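Local coordinates for protein beta sliding clamp (Caulobacter crescentus, PDB 5WCE) that probably tethers DNA polymerases and other proteins to DNA, as a ring-shaped head-to-tail homodimer that encircles the duplex and makes replication processive, at residues 265-270 with 324-329; 278-283 with 332-337; 294-297 with 302-305; 304-307 with 313-316. All blocks are in the same frame, centred on the assembly; numbering follows the deposited sequence.

Contact 1 of 4, residues 265-270 with 324-329; sequences NAKILT and DGEPFE
Lys267 starts with CG opposite its own carbonyl carbon (chi1 -63°), runs nearly straight and bends only at its last torsion, while Phe328 turns its ring between backbone N and carbonyl carbon (chi1 62°); together these choices lay the aliphatic stem of the lysine alongside the aromatic ring. The two side chains run antiparallel beside one another, and Lys267 CD comes within 3.7 Å of Phe328 CE1, obliquely to the ring. One carbon further on, Lys267 CE reaches the extended side chain of Glu326, 4.2 Å from its CB. Lys267 NZ and Glu326 OE1 stand 4.3 Å apart, too far for a salt bridge though the opposite charges probably attract, and the ammonium group is hydrogen-bonded to Ala354 O. Phe328 is itself packed edge-to-face with Phe353. A water adds a polar link, accepting from Asp324 N at 2.8 Å and donating weakly to Ile268 O at 3.3 Å. With an alanine in place of Lys267, Phe328 would probably lose the cover along CE1 and the carboxylate of Glu326 its nearby positive charge. A classic beta bulge, with Ala266 and Lys267 set opposite Phe353, opens edge strand 267-272 of the eight-stranded sheet, here meeting the start of edge strand 328-333 of the four-stranded sheet in the C-terminal domain.

Contact 2 of 4, residues 278-283 with 332-337; sequences KAVDRV and FNARYL
Helices 273-284 and 334-343 form the helix pair of the C-terminal domain, and they meet where Val280 faces Ala334 and Leu337. All three residues are buried and the touch is wholly apolar. Both methyls of Val280 meet Leu337 CD2, CG2 at 3.9 Å and CG1 at 4.2 Å, and Val280 CG1 also reaches Ala334 CB at 4.3 Å. The valine and leucine side chains cross obliquely. With CG anti to the backbone N (chi1 179°), Leu337 places CD2 against the Val280 methyls. Ala334, in the first turn, offers only its CB, which is consistent with a close approach of the helices; the nearest CA atoms across the contact, those of Val280 and Ala334, are 7.0 Å apart.

That first turn is fixed by Asn333 at the N-cap. Its OD1 accepts from Tyr336 N at 3.3 Å with an N-H...O angle of 160°, the donor tilted from the carbonyl plane, and takes a weak bond from Arg335 N at 3.0 Å. The amide carbon CG of Asn333 also lies over one face of the Tyr336 ring, displaced toward its rim. Leu305 of strand 302-308 touches Val280, and Leu374 packs on Leu337. Asp281 forms a salt bridge with Lys87 of the second subunit, so helix 273-284 also serves the dimer interface. Paired helices laid against sheets, one pair to each domain, are typical of the ring-shaped processivity factors of DNA replication, in which they line the central channel.

Contact 3 of 4, residues 294-297 with 302-305; sequences VKLA and RITL
Ala297 and Thr304 are joined by two backbone hydrogen bonds, the mark of an antiparallel hydrogen-bonded pair: Ala297 N to Thr304 O at 2.9 Å, nearly straight at 176°, and Thr304 N to Ala297 O, also 2.9 Å. A water bridges the same pair, donating to Ala297 O at 2.7 Å and hydrogen-bonded to Thr304 OG1 at 2.8 Å. Thr304 holds OG1 beside its backbone N (chi1 -64°), within reach of that water. Ala297 O receives a CA-H...O contact from Ile303 as well, and Lys295 O takes a similar one from Leu305.

The opposite face of the sheet is apolar. Leu296, in a non-hydrogen-bonded pair with Leu305, lies side by side with it, Leu296 CD1 3.7 Å from Leu305 CD2. Leu296 CB also meets Ile303 CG2 at 3.8 Å, and Val294 CG2 lies against Leu305 CD2 at 4.0 Å. Phe276, Ala279 and Val280 of helix 273-284 cover Leu305, while strand 328-333 continues the sheet beyond 293-299. The contact is thus a beta hairpin of strands 293-299 and 302-308 in the four-stranded antiparallel sheet, with helix 273-284 packed on its apolar face.

Contact 4 of 4, residues 304-307 with 313-316; sequences TLTV and GQAV
Val307 and Ala315 clasp each other through two backbone hydrogen bonds, Val307 N to Ala315 O and Ala315 N to Val307 O, both 2.9 Å. One step along, Thr306 and Val316 make the non-hydrogen-bonded pair, with CA atoms 4.6 Å apart. Their side chains run side by side in the same direction, and Thr306 OG1 rests 3.8 Å from Val316 CG2. The other methyl of Val316, CG1, stands anti to the backbone N (chi1 -175°), which sets it against Leu305 O at 3.6 Å and Thr304 CG2 at 3.7 Å. CA-H...O contacts accompany the pairing, the shortest from Val316 CA to Leu305 O at 3.1 Å. At the far end, Gln314 CG reaches Val307 O at 4.0 Å.

Beyond this first shell, the turn joining the strands is held by Gly313 N, which is hydrogen-bonded to Asn309 OD1. Val307 and Ala315 occupy the face that meets Ile286, and Val283 of helix 273-284 packs on Val307. The threonines and Val316 are on the opposite face. Strand 302-308 is flanked by 293-299 on its other side, where Thr306 forms backbone bonds with Lys295. Strand 314-320 is the outermost strand of this sheet within the chain, yet Gln314, Ala315 and Val316 pair antiparallel with a strand of the second subunit, which extends the sheet into that subunit, whose Phe114 is packed against Ala315.

Overall arrangement
All four contacts fall within the C-terminal domain. Contact 1 crosses contact 2 along the chain, and contacts 3 and 4 are nested inside the loops closed by both. Contacts 3 and 4, with centres about 8 Å apart, share Thr304 and Leu305 on strand 302-308, making consecutive hairpins of the four-stranded sheet whose other edge strand, 328-333, serves contacts 1 and 2. Contact 2 lies about 10 Å from contacts 3 and 4, between centres, its helix 273-284 resting on the sheet through Leu305. Contact 1, about 19 Å from contact 2 between centres, ties this sheet to the eight-stranded one. Contacts 2 and 4 also meet the second subunit, consistent with this domain taking part in closing the dimeric ring.

Contact 1 of 4, residues 265-270 with 324-329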
loop_
_atom_site.group_PDB
_atom_site.type_symbol
_atom_site.label_atom_id
_atom_site.label_comp_id
_atom_site.label_asym_id
_atom_site.label_seq_id
_atom_site.Cartn_x
_atom_site.Cartn_y
_atom_site.Cartn_z
ATOM N N ASN A 265 -10.715 -34.340 -21.816
ATOM C CA ASN A 265 -11.956 -33.807 -21.230
ATOM C C ASN A 265 -12.958 -33.416 -22.327
ATOM O O ASN A 265 -12.641 -32.603 -23.159
ATOM C CB ASN A 265 -11.700 -32.571 -20.334
ATOM C CG ASN A 265 -11.134 -32.924 -18.969
ATOM O OD1 ASN A 265 -10.716 -34.064 -18.729
ATOM N ND2 ASN A 265 -11.080 -31.917 -18.054
ATOM N N ALA A 266 -14.156 -33.987 -22.314
ATOM C CA ALA A 266 -15.083 -33.904 -23.477
ATOM C C ALA A 266 -16.231 -32.918 -23.266
ATOM O O ALA A 266 -16.871 -32.560 -24.243
ATOM C CB ALA A 266 -15.654 -35.299 -23.783
ATOM N N LYS A 267 -16.500 -32.464 -22.046
ATOM C CA LYS A 267 -17.570 -31.474 -21.807
ATOM C C LYS A 267 -16.953 -30.081 -22.019
ATOM O O LYS A 267 -16.260 -29.547 -21.132
ATOM C CB LYS A 267 -18.162 -31.586 -20.415
ATOM C CG LYS A 267 -18.848 -32.903 -20.147
ATOM C CD LYS A 267 -19.355 -32.958 -18.722
ATOM C CE LYS A 267 -20.251 -34.171 -18.478
ATOM N NZ LYS A 267 -19.372 -35.363 -18.407
ATOM N N ILE A 268 -17.165 -29.534 -23.212
ATOM C CA ILE A 268 -16.499 -28.311 -23.602
ATOM C C ILE A 268 -17.499 -27.200 -23.544
ATOM O O ILE A 268 -18.581 -27.336 -24.066
ATOM C CB ILE A 268 -15.864 -28.441 -24.989
ATOM C CG1 ILE A 268 -14.853 -29.617 -24.944
ATOM C CG2 ILE A 268 -15.214 -27.116 -25.393
ATOM C CD1 ILE A 268 -14.160 -29.937 -26.230
ATOM N N LEU A 269 -17.085 -26.086 -22.934
ATOM C CA LEU A 269 -17.927 -24.943 -22.729
ATOM C C LEU A 269 -17.122 -23.671 -23.059
ATOM O O LEU A 269 -15.990 -23.553 -22.645
ATOM C CB LEU A 269 -18.302 -25.015 -21.239
ATOM C CG LEU A 269 -19.105 -23.992 -20.512
ATOM C CD1 LEU A 269 -19.685 -24.686 -19.278
ATOM C CD2 LEU A 269 -18.283 -22.723 -20.210
ATOM N N THR A 270 -17.725 -22.738 -23.756
ATOM C CA THR A 270 -17.115 -21.444 -24.042
ATOM C C THR A 270 -17.964 -20.330 -23.451
ATOM O O THR A 270 -19.224 -20.382 -23.432
ATOM C CB THR A 270 -16.926 -21.218 -25.556
ATOM O OG1 THR A 270 -16.158 -22.294 -26.116
ATOM C CG2 THR A 270 -16.113 -19.969 -25.804
ATOM N N ASP A 324 -23.847 -27.547 -24.540
ATOM C CA ASP A 324 -25.038 -28.380 -24.724
ATOM C C ASP A 324 -24.869 -29.816 -24.290
ATOM O O ASP A 324 -25.516 -30.747 -24.847
ATOM C CB ASP A 324 -25.500 -28.344 -26.202
ATOM C CG ASP A 324 -27.002 -28.725 -26.380
ATOM O OD1 ASP A 324 -27.823 -28.576 -25.446
ATOM O OD2 ASP A 324 -27.382 -29.161 -27.475
ATOM N N GLY A 325 -24.044 -30.034 -23.297
ATOM C CA GLY A 325 -23.869 -31.376 -22.749
ATOM C C GLY A 325 -24.738 -31.678 -21.544
ATOM O O GLY A 325 -25.737 -30.982 -21.262
ATOM N N GLU A 326 -24.322 -32.701 -20.815
ATOM C CA GLU A 326 -24.998 -33.150 -19.636
ATOM C C GLU A 326 -24.829 -32.078 -18.541
ATOM O O GLU A 326 -23.798 -31.450 -18.477
ATOM C CB GLU A 326 -24.343 -34.468 -19.179
ATOM C CG GLU A 326 -25.045 -35.136 -18.034
ATOM C CD GLU A 326 -24.352 -36.389 -17.525
ATOM O OE1 GLU A 326 -23.422 -36.888 -18.210
ATOM O OE2 GLU A 326 -24.805 -36.861 -16.440
ATOM N N PRO A 327 -25.849 -31.867 -17.702
ATOM C CA PRO A 327 -25.693 -30.966 -16.568
ATOM C C PRO A 327 -24.799 -31.550 -15.498
ATOM O O PRO A 327 -24.745 -32.765 -15.352
ATOM C CB PRO A 327 -27.124 -30.764 -16.047
ATOM C CG PRO A 327 -27.941 -31.819 -16.668
ATOM C CD PRO A 327 -27.231 -32.353 -17.868
ATOM N N PHE A 328 -24.070 -30.718 -14.782
ATOM C CA PHE A 328 -23.284 -31.174 -13.665
ATOM C C PHE A 328 -23.014 -29.985 -12.758
ATOM O O PHE A 328 -23.236 -28.857 -13.181
ATOM C CB PHE A 328 -21.968 -31.814 -14.130
ATOM C CG PHE A 328 -21.085 -30.893 -14.859
ATOM C CD1 PHE A 328 -21.249 -30.689 -16.205
ATOM C CD2 PHE A 328 -20.050 -30.254 -14.202
ATOM C CE1 PHE A 328 -20.394 -29.867 -16.919
ATOM C CE2 PHE A 328 -19.171 -29.424 -14.906
ATOM C CZ PHE A 328 -19.358 -29.191 -16.236
ATOM N N GLU A 329 -22.503 -30.272 -11.557
ATOM C CA GLU A 329 -22.138 -29.271 -10.576
ATOM C C GLU A 329 -20.670 -29.499 -10.192
ATOM O O GLU A 329 -20.233 -30.626 -10.035
ATOM C CB GLU A 329 -23.047 -29.338 -9.368
ATOM C CG GLU A 329 -24.529 -29.050 -9.691
ATOM C CD GLU A 329 -25.275 -30.295 -10.231
ATOM O OE1 GLU A 329 -25.238 -31.365 -9.555
ATOM O OE2 GLU A 329 -25.907 -30.206 -11.326
HETATM O O HOH W 1 -21.380 -28.572 -25.427
#

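Contact 2 of 4, residues 278-283 with 332-337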
loop_
_atom_site.group_PDB
_atom_site.type_symbol
_atom_site.label_atom_id
_atom_site.label_comp_id
_atom_site.label_asym_id
_atom_site.label_seq_id
_atom_site.Cartn_x
_atom_site.Cartn_y
_atom_site.Cartn_z
ATOM N N LYS A 278 -16.551 -11.115 -13.819
ATOM C CA LYS A 278 -17.281 -10.125 -13.020
ATOM C C LYS A 278 -18.324 -10.767 -12.163
ATOM O O LYS A 278 -18.491 -10.370 -11.004
ATOM C CB LYS A 278 -17.881 -9.009 -13.889
ATOM C CG LYS A 278 -16.806 -8.016 -14.276
ATOM C CD LYS A 278 -17.314 -7.060 -15.327
ATOM C CE LYS A 278 -16.218 -6.077 -15.690
ATOM N NZ LYS A 278 -16.701 -5.407 -16.922
ATOM N N ALA A 279 -18.987 -11.787 -12.707
ATOM C CA ALA A 279 -19.994 -12.528 -11.963
ATOM C C ALA A 279 -19.373 -13.323 -10.841
ATOM O O ALA A 279 -19.880 -13.267 -9.739
ATOM C CB ALA A 279 -20.822 -13.421 -12.865
ATOM N N VAL A 280 -18.302 -14.071 -11.108
ATOM C CA VAL A 280 -17.583 -14.773 -10.053
ATOM C C VAL A 280 -17.153 -13.814 -8.937
ATOM O O VAL A 280 -17.331 -14.103 -7.779
ATOM C CB VAL A 280 -16.333 -15.512 -10.571
ATOM C CG1 VAL A 280 -15.552 -16.142 -9.417
ATOM C CG2 VAL A 280 -16.748 -16.608 -11.564
ATOM N N ASP A 281 -16.532 -12.709 -9.317
ATOM C CA ASP A 281 -16.100 -11.698 -8.374
ATOM C C ASP A 281 -17.272 -11.144 -7.549
ATOM O O ASP A 281 -17.165 -11.034 -6.314
ATOM C CB ASP A 281 -15.378 -10.599 -9.155
ATOM C CG ASP A 281 -14.699 -9.583 -8.263
ATOM O OD1 ASP A 281 -14.289 -9.931 -7.156
ATOM O OD2 ASP A 281 -14.624 -8.421 -8.686
ATOM N N ARG A 282 -18.405 -10.859 -8.191
ATOM C CA ARG A 282 -19.595 -10.449 -7.464
ATOM C C ARG A 282 -20.054 -11.432 -6.399
ATOM O O ARG A 282 -20.211 -11.061 -5.220
ATOM C CB ARG A 282 -20.786 -10.202 -8.395
ATOM C CG ARG A 282 -20.929 -8.800 -8.845
ATOM C CD ARG A 282 -22.250 -8.584 -9.525
ATOM N NE ARG A 282 -22.258 -9.251 -10.827
ATOM C CZ ARG A 282 -21.695 -8.790 -11.941
ATOM N NH1 ARG A 282 -21.041 -7.634 -11.959
ATOM N NH2 ARG A 282 -21.797 -9.515 -13.056
ATOM N N VAL A 283 -20.301 -12.688 -6.810
ATOM C CA VAL A 283 -20.864 -13.665 -5.872
ATOM C C VAL A 283 -19.877 -13.993 -4.757
ATOM O O VAL A 283 -20.313 -14.272 -3.641
ATOM C CB VAL A 283 -21.381 -14.928 -6.562
ATOM C CG1 VAL A 283 -22.560 -14.589 -7.455
ATOM C CG2 VAL A 283 -20.311 -15.646 -7.337
ATOM N N PHE A 332 -15.003 -24.642 -7.367
ATOM C CA PHE A 332 -13.630 -24.160 -7.444
ATOM C C PHE A 332 -13.372 -23.090 -6.370
ATOM O O PHE A 332 -14.291 -22.459 -5.882
ATOM C CB PHE A 332 -13.291 -23.537 -8.785
ATOM C CG PHE A 332 -13.369 -24.490 -9.943
ATOM C CD1 PHE A 332 -12.497 -25.581 -10.019
ATOM C CD2 PHE A 332 -14.247 -24.265 -10.972
ATOM C CE1 PHE A 332 -12.561 -26.465 -11.058
ATOM C CE2 PHE A 332 -14.310 -25.145 -12.037
ATOM C CZ PHE A 332 -13.476 -26.255 -12.068
ATOM N N ASN A 333 -12.118 -22.981 -5.961
ATOM C CA ASN A 333 -11.669 -21.817 -5.173
ATOM C C ASN A 333 -11.840 -20.598 -6.080
ATOM O O ASN A 333 -11.340 -20.542 -7.212
ATOM C CB ASN A 333 -10.205 -22.040 -4.715
ATOM C CG ASN A 333 -9.629 -20.875 -3.916
ATOM O OD1 ASN A 333 -9.593 -19.773 -4.388
ATOM N ND2 ASN A 333 -9.115 -21.163 -2.745
ATOM N N ALA A 334 -12.592 -19.624 -5.592
ATOM C CA ALA A 334 -12.913 -18.438 -6.405
ATOM C C ALA A 334 -11.684 -17.663 -6.851
ATOM O O ALA A 334 -11.622 -17.226 -8.006
ATOM C CB ALA A 334 -13.908 -17.510 -5.700
ATOM N N ARG A 335 -10.704 -17.508 -5.964
ATOM C CA ARG A 335 -9.487 -16.788 -6.305
ATOM C C ARG A 335 -8.724 -17.499 -7.442
ATOM O O ARG A 335 -8.265 -16.870 -8.405
ATOM C CB ARG A 335 -8.563 -16.588 -5.057
ATOM C CG ARG A 335 -7.245 -15.849 -5.343
ATOM C CD ARG A 335 -7.411 -14.583 -6.174
ATOM N NE ARG A 335 -8.431 -13.685 -5.619
ATOM C CZ ARG A 335 -9.064 -12.683 -6.266
ATOM N NH1 ARG A 335 -8.802 -12.407 -7.544
ATOM N NH2 ARG A 335 -9.982 -11.945 -5.609
ATOM N N TYR A 336 -8.618 -18.829 -7.352
ATOM C CA TYR A 336 -7.941 -19.581 -8.384
ATOM C C TYR A 336 -8.642 -19.438 -9.745
ATOM O O TYR A 336 -7.985 -19.312 -10.791
ATOM C CB TYR A 336 -7.784 -21.073 -7.975
ATOM C CG TYR A 336 -6.994 -21.325 -6.706
ATOM C CD1 TYR A 336 -6.151 -20.335 -6.135
ATOM C CD2 TYR A 336 -7.124 -22.523 -6.028
ATOM C CE1 TYR A 336 -5.472 -20.565 -4.965
ATOM C CE2 TYR A 336 -6.430 -22.749 -4.843
ATOM C CZ TYR A 336 -5.596 -21.752 -4.335
ATOM O OH TYR A 336 -4.938 -21.999 -3.161
ATOM N N LEU A 337 -9.976 -19.445 -9.741
ATOM C CA LEU A 337 -10.729 -19.251 -10.971
ATOM C C LEU A 337 -10.514 -17.853 -11.534
ATOM O O LEU A 337 -10.235 -17.663 -12.719
ATOM C CB LEU A 337 -12.189 -19.517 -10.684
ATOM C CG LEU A 337 -13.239 -19.391 -11.738
ATOM C CD1 LEU A 337 -12.859 -20.215 -12.965
ATOM C CD2 LEU A 337 -14.601 -19.816 -11.162
#

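Contact 3 of 4, residues 294-297 with 302-305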
loop_
_atom_site.group_PDB
_atom_site.type_symbol
_atom_site.label_atom_id
_atom_site.label_comp_id
_atom_site.label_asym_id
_atom_site.label_seq_id
_atom_site.Cartn_x
_atom_site.Cartn_y
_atom_site.Cartn_z
ATOM N N VAL A 294 -16.638 -21.348 -4.875
ATOM C CA VAL A 294 -17.812 -21.042 -5.688
ATOM C C VAL A 294 -18.299 -22.337 -6.360
ATOM O O VAL A 294 -17.492 -23.104 -6.904
ATOM C CB VAL A 294 -17.516 -19.924 -6.694
ATOM C CG1 VAL A 294 -16.359 -20.244 -7.600
ATOM C CG2 VAL A 294 -18.731 -19.576 -7.552
ATOM N N LYS A 295 -19.611 -22.546 -6.299
ATOM C CA LYS A 295 -20.271 -23.634 -7.019
ATOM C C LYS A 295 -20.731 -23.188 -8.417
ATOM O O LYS A 295 -21.353 -22.153 -8.538
ATOM C CB LYS A 295 -21.478 -24.143 -6.227
ATOM C CG LYS A 295 -22.217 -25.303 -6.899
ATOM C CD LYS A 295 -23.304 -25.739 -5.914
ATOM C CE LYS A 295 -24.260 -26.757 -6.434
ATOM N NZ LYS A 295 -25.309 -26.880 -5.358
ATOM N N LEU A 296 -20.417 -23.984 -9.435
ATOM C CA LEU A 296 -20.818 -23.764 -10.826
ATOM C C LEU A 296 -21.804 -24.886 -11.138
ATOM O O LEU A 296 -21.412 -26.076 -11.189
ATOM C CB LEU A 296 -19.638 -23.870 -11.796
ATOM C CG LEU A 296 -18.625 -22.736 -11.959
ATOM C CD1 LEU A 296 -17.993 -22.382 -10.622
ATOM C CD2 LEU A 296 -17.560 -23.063 -12.995
ATOM N N ALA A 297 -23.092 -24.533 -11.261
ATOM C CA ALA A 297 -24.102 -25.469 -11.699
ATOM C C ALA A 297 -24.252 -25.270 -13.212
ATOM O O ALA A 297 -24.769 -24.248 -13.681
ATOM C CB ALA A 297 -25.408 -25.231 -10.952
ATOM N N ARG A 302 -26.075 -22.332 -19.720
ATOM C CA ARG A 302 -26.004 -21.546 -18.479
ATOM C C ARG A 302 -25.107 -22.135 -17.416
ATOM O O ARG A 302 -25.031 -23.355 -17.213
ATOM C CB ARG A 302 -27.460 -21.367 -17.956
ATOM C CG ARG A 302 -27.622 -20.808 -16.587
ATOM C CD ARG A 302 -29.088 -20.650 -16.184
ATOM N NE ARG A 302 -29.803 -19.748 -17.065
ATOM C CZ ARG A 302 -31.114 -19.540 -17.016
ATOM N NH1 ARG A 302 -31.860 -20.153 -16.105
ATOM N NH2 ARG A 302 -31.674 -18.681 -17.872
ATOM N N ILE A 303 -24.443 -21.239 -16.695
ATOM C CA ILE A 303 -23.818 -21.580 -15.427
ATOM C C ILE A 303 -24.499 -20.761 -14.370
ATOM O O ILE A 303 -24.572 -19.522 -14.496
ATOM C CB ILE A 303 -22.316 -21.291 -15.415
ATOM C CG1 ILE A 303 -21.619 -22.117 -16.464
ATOM C CG2 ILE A 303 -21.736 -21.602 -14.020
ATOM C CD1 ILE A 303 -20.142 -21.904 -16.537
ATOM N N THR A 304 -24.993 -21.425 -13.333
ATOM C CA THR A 304 -25.498 -20.713 -12.151
ATOM C C THR A 304 -24.381 -20.767 -11.094
ATOM O O THR A 304 -23.952 -21.855 -10.712
ATOM C CB THR A 304 -26.807 -21.366 -11.676
ATOM O OG1 THR A 304 -27.757 -21.183 -12.716
ATOM C CG2 THR A 304 -27.368 -20.694 -10.428
ATOM N N LEU A 305 -23.902 -19.617 -10.679
ATOM C CA LEU A 305 -22.863 -19.507 -9.683
ATOM C C LEU A 305 -23.459 -19.321 -8.311
ATOM O O LEU A 305 -24.310 -18.439 -8.131
ATOM C CB LEU A 305 -21.940 -18.304 -9.996
ATOM C CG LEU A 305 -21.189 -18.354 -11.321
ATOM C CD1 LEU A 305 -20.637 -16.937 -11.612
ATOM C CD2 LEU A 305 -20.107 -19.432 -11.253
HETATM O O HOH W 2 -27.341 -23.505 -14.180
#

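Contact 4 of 4, residues 304-307 with 313-316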
loop_
_atom_site.group_PDB
_atom_site.type_symbol
_atom_site.label_atom_id
_atom_site.label_comp_id
_atom_site.label_asym_id
_atom_site.label_seq_id
_atom_site.Cartn_x
_atom_site.Cartn_y
_atom_site.Cartn_z
ATOM N N THR A 304 -24.993 -21.425 -13.333
ATOM C CA THR A 304 -25.498 -20.713 -12.151
ATOM C C THR A 304 -24.381 -20.767 -11.094
ATOM O O THR A 304 -23.952 -21.855 -10.712
ATOM C CB THR A 304 -26.807 -21.366 -11.676
ATOM O OG1 THR A 304 -27.757 -21.183 -12.716
ATOM C CG2 THR A 304 -27.368 -20.694 -10.428
ATOM N N LEU A 305 -23.902 -19.617 -10.679
ATOM C CA LEU A 305 -22.863 -19.507 -9.683
ATOM C C LEU A 305 -23.459 -19.321 -8.311
ATOM O O LEU A 305 -24.310 -18.439 -8.131
ATOM C CB LEU A 305 -21.940 -18.304 -9.996
ATOM C CG LEU A 305 -21.189 -18.354 -11.321
ATOM C CD1 LEU A 305 -20.637 -16.937 -11.612
ATOM C CD2 LEU A 305 -20.107 -19.432 -11.253
ATOM N N THR A 306 -22.990 -20.098 -7.326
ATOM C CA THR A 306 -23.380 -19.887 -5.916
ATOM C C THR A 306 -22.158 -19.799 -4.985
ATOM O O THR A 306 -21.257 -20.625 -5.079
ATOM C CB THR A 306 -24.324 -20.987 -5.442
ATOM O OG1 THR A 306 -25.450 -21.028 -6.289
ATOM C CG2 THR A 306 -24.778 -20.747 -4.030
ATOM N N VAL A 307 -22.131 -18.793 -4.100
ATOM C CA VAL A 307 -21.160 -18.680 -3.002
ATOM C C VAL A 307 -21.953 -18.526 -1.709
ATOM O O VAL A 307 -23.047 -17.932 -1.708
ATOM C CB VAL A 307 -20.196 -17.488 -3.171
ATOM C CG1 VAL A 307 -19.207 -17.288 -1.982
ATOM C CG2 VAL A 307 -19.352 -17.647 -4.395
ATOM N N GLY A 313 -24.750 -16.071 4.856
ATOM C CA GLY A 313 -24.953 -15.286 3.648
ATOM C C GLY A 313 -24.843 -16.113 2.388
ATOM O O GLY A 313 -23.970 -16.954 2.299
ATOM N N GLN A 314 -25.697 -15.834 1.411
ATOM C CA GLN A 314 -25.687 -16.494 0.093
ATOM C C GLN A 314 -25.616 -15.468 -1.064
ATOM O O GLN A 314 -26.190 -14.377 -0.957
ATOM C CB GLN A 314 -26.987 -17.262 -0.069
ATOM C CG GLN A 314 -27.060 -18.081 -1.326
ATOM C CD GLN A 314 -28.447 -18.699 -1.532
ATOM O OE1 GLN A 314 -28.971 -19.335 -0.630
ATOM N NE2 GLN A 314 -29.036 -18.534 -2.736
ATOM N N ALA A 315 -24.947 -15.845 -2.161
ATOM C CA ALA A 315 -24.954 -15.075 -3.414
ATOM C C ALA A 315 -25.077 -15.976 -4.606
ATOM O O ALA A 315 -24.281 -16.942 -4.737
ATOM C CB ALA A 315 -23.686 -14.274 -3.534
ATOM N N VAL A 316 -26.047 -15.692 -5.477
ATOM C CA VAL A 316 -26.250 -16.419 -6.726
ATOM C C VAL A 316 -26.245 -15.504 -7.941
ATOM O O VAL A 316 -26.897 -14.437 -7.913
ATOM C CB VAL A 316 -27.586 -17.137 -6.680
ATOM C CG1 VAL A 316 -27.835 -18.013 -7.890
ATOM C CG2 VAL A 316 -27.623 -17.983 -5.434
#